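PDB 1USY: ATP phosphoribosyltransferase regulatory subunit from Thermotoga maritima, which is probably required for the first step of histidine biosynthesis and may allow histidine to feedback-regulate ATP phosphoribosyltransferase. Local coordinates for residues E141-K144 against D145-E148. Numbering follows the deposited sequence.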
ATOM      1  N   GLU B 141      28.366  36.117  18.204  1.00 31.23           N
ATOM      2  CA  GLU B 141      29.441  36.455  19.111  1.00 28.11           C
ATOM      3  C   GLU B 141      30.386  35.290  18.854  1.00 22.38           C
ATOM      4  O   GLU B 141      31.606  35.402  19.005  1.00 19.22           O
ATOM      5  CB  GLU B 141      28.950  36.495  20.590  1.00 33.47           C
ATOM      6  CG  GLU B 141      29.744  37.473  21.491  1.00 38.96           C
ATOM      7  CD  GLU B 141      29.139  37.627  22.902  1.00 44.09           C
ATOM      8  OE1 GLU B 141      29.319  38.716  23.576  1.00 47.11           O
ATOM      9  OE2 GLU B 141      28.448  36.669  23.421  1.00 44.50           O
ATOM     10  N   ILE B 142      29.671  34.236  18.439  1.00 18.34           N
ATOM     11  CA  ILE B 142      30.185  32.893  18.148  1.00 13.14           C
ATOM     12  C   ILE B 142      30.231  32.607  16.636  1.00 10.39           C
ATOM     13  O   ILE B 142      29.261  32.828  15.906  1.00 11.34           O
ATOM     14  CB  ILE B 142      29.232  31.913  18.845  1.00 12.33           C
ATOM     15  CG1 ILE B 142      29.408  31.961  20.373  1.00 10.27           C
ATOM     16  CG2 ILE B 142      29.422  30.450  18.412  1.00 14.66           C
ATOM     17  CD1 ILE B 142      28.220  31.385  21.146  1.00 13.34           C
ATOM     18  N   PRO B 143      31.349  31.948  16.199  1.00 10.58           N
ATOM     19  CA  PRO B 143      31.587  31.557  14.786  1.00 12.65           C
ATOM     20  C   PRO B 143      30.493  30.772  14.061  1.00 14.64           C
ATOM     21  O   PRO B 143      29.851  29.921  14.662  1.00 12.60           O
ATOM     22  CB  PRO B 143      32.879  30.726  14.867  1.00 11.36           C
ATOM     23  CG  PRO B 143      33.624  31.350  16.002  1.00 14.43           C
ATOM     24  CD  PRO B 143      32.511  31.611  17.052  1.00 11.14           C
ATOM     25  N   LYS B 144      30.311  31.077  12.772  1.00 21.82           N
ATOM     26  CA  LYS B 144      29.184  30.597  11.939  1.00 27.51           C
ATOM     27  C   LYS B 144      28.850  29.102  12.040  1.00 29.72           C
ATOM     28  O   LYS B 144      27.773  28.746  12.506  1.00 26.96           O
ATOM     29  CB  LYS B 144      29.379  30.986  10.460  1.00 30.08           C
ATOM     30  CG  LYS B 144      28.908  32.387  10.087  1.00 33.79           C
ATOM     31  CD  LYS B 144      27.478  32.391   9.557  1.00 34.91           C
ATOM     32  CE  LYS B 144      26.687  33.606  10.053  1.00 33.21           C
ATOM     33  NZ  LYS B 144      26.929  34.818   9.217  1.00 18.40           N
ATOM     34  N   ASP B 145      29.753  28.234  11.580  1.00 34.09           N
ATOM     35  CA  ASP B 145      29.505  26.786  11.631  1.00 39.96           C
ATOM     36  C   ASP B 145      30.122  26.171  12.901  1.00 38.15           C
ATOM     37  O   ASP B 145      30.885  25.194  12.883  1.00 35.51           O
ATOM     38  CB  ASP B 145      29.922  26.075  10.336  1.00 40.13           C
ATOM     39  CG  ASP B 145      31.099  26.724   9.683  1.00 47.81           C
ATOM     40  OD1 ASP B 145      31.020  27.030   8.467  1.00 50.05           O
ATOM     41  OD2 ASP B 145      32.152  26.978  10.317  1.00 52.62           O
ATOM     42  N   LEU B 146      29.780  26.828  13.999  1.00 35.55           N
ATOM     43  CA  LEU B 146      29.916  26.329  15.342  1.00 33.59           C
ATOM     44  C   LEU B 146      28.544  26.539  15.997  1.00 31.49           C
ATOM     45  O   LEU B 146      28.355  26.212  17.160  1.00 32.32           O
ATOM     46  CB  LEU B 146      30.990  27.122  16.079  1.00 35.21           C
ATOM     47  CG  LEU B 146      32.090  26.456  16.900  1.00 35.26           C
ATOM     48  CD1 LEU B 146      32.726  27.501  17.793  1.00 32.87           C
ATOM     49  CD2 LEU B 146      31.517  25.323  17.746  1.00 41.37           C
ATOM     50  N   HIS B 147      27.586  27.058  15.221  1.00 32.28           N
ATOM     51  CA  HIS B 147      26.228  27.334  15.697  1.00 31.53           C
ATOM     52  C   HIS B 147      25.418  26.085  15.924  1.00 31.78           C
ATOM     53  O   HIS B 147      25.136  25.751  17.068  1.00 34.24           O
ATOM     54  CB  HIS B 147      25.454  28.282  14.770  1.00 27.04           C
ATOM     55  CG  HIS B 147      25.980  29.682  14.756  1.00 31.61           C
ATOM     56  ND1 HIS B 147      25.377  30.691  14.038  1.00 33.41           N
ATOM     57  CD2 HIS B 147      27.076  30.235  15.336  1.00 31.31           C
ATOM     58  CE1 HIS B 147      26.074  31.805  14.180  1.00 29.76           C
ATOM     59  NE2 HIS B 147      27.108  31.556  14.967  1.00 25.93           N
ATOM     60  N   GLU B 148      25.020  25.423  14.838  1.00 34.94           N
ATOM     61  CA  GLU B 148      24.127  24.261  14.903  1.00 39.07           C
ATOM     62  C   GLU B 148      24.946  23.119  15.431  1.00 38.28           C
ATOM     63  O   GLU B 148      25.303  22.200  14.684  1.00 43.50           O
ATOM     64  CB  GLU B 148      23.562  23.910  13.518  1.00 43.63           C
ATOM     65  CG  GLU B 148      22.036  23.964  13.399  1.00 50.12           C
ATOM     66  CD  GLU B 148      21.535  23.664  11.981  1.00 55.09           C
ATOM     67  OE1 GLU B 148      22.367  23.493  11.059  1.00 57.07           O
ATOM     68  OE2 GLU B 148      20.295  23.597  11.777  1.00 59.05           O
TER
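The turn into helix 147-156 brings His147 back against the loop residues Ile142 and Lys144 that precede it. Leu146 is the N-cap of the helix, and just before it the chain makes an inverse gamma turn around Asp145, with Leu146 N bonded only weakly to Lys144 O. The loop links helix 135-139 to helix 147-156 in the histidyl-tRNA synthetase-like part of the chain, at its surface. One side-chain hydrogen bond crosses the turn: His147 NE2 donates to Ile142 O, 2.7 Å away, with an N-H...O angle of 159°. The oxygen lies close to the imidazole plane, but NE2 stands above the carbonyl plane of Ile142. With chi1 at -68°, His147 CG is anti to its own carbonyl carbon, which turns the ring back over the loop. One face of the ring receives Lys144, whose CA makes a CH-pi contact 4.0 Å from the ring centroid. Backbone bonding adds to the turn, as His147 N donates to Lys144 O at 3.2 Å. If His147 were replaced by alanine, Ile142 O would probably lose this donor, and Lys144 CA the ring face against it. Ile142 packs on Leu173, and Pro143 and Leu146 both rest on Ile171. The side chains of Pro143 and Leu146 point the same way, with Pro143 CD 4.2 Å from Leu146 CD1.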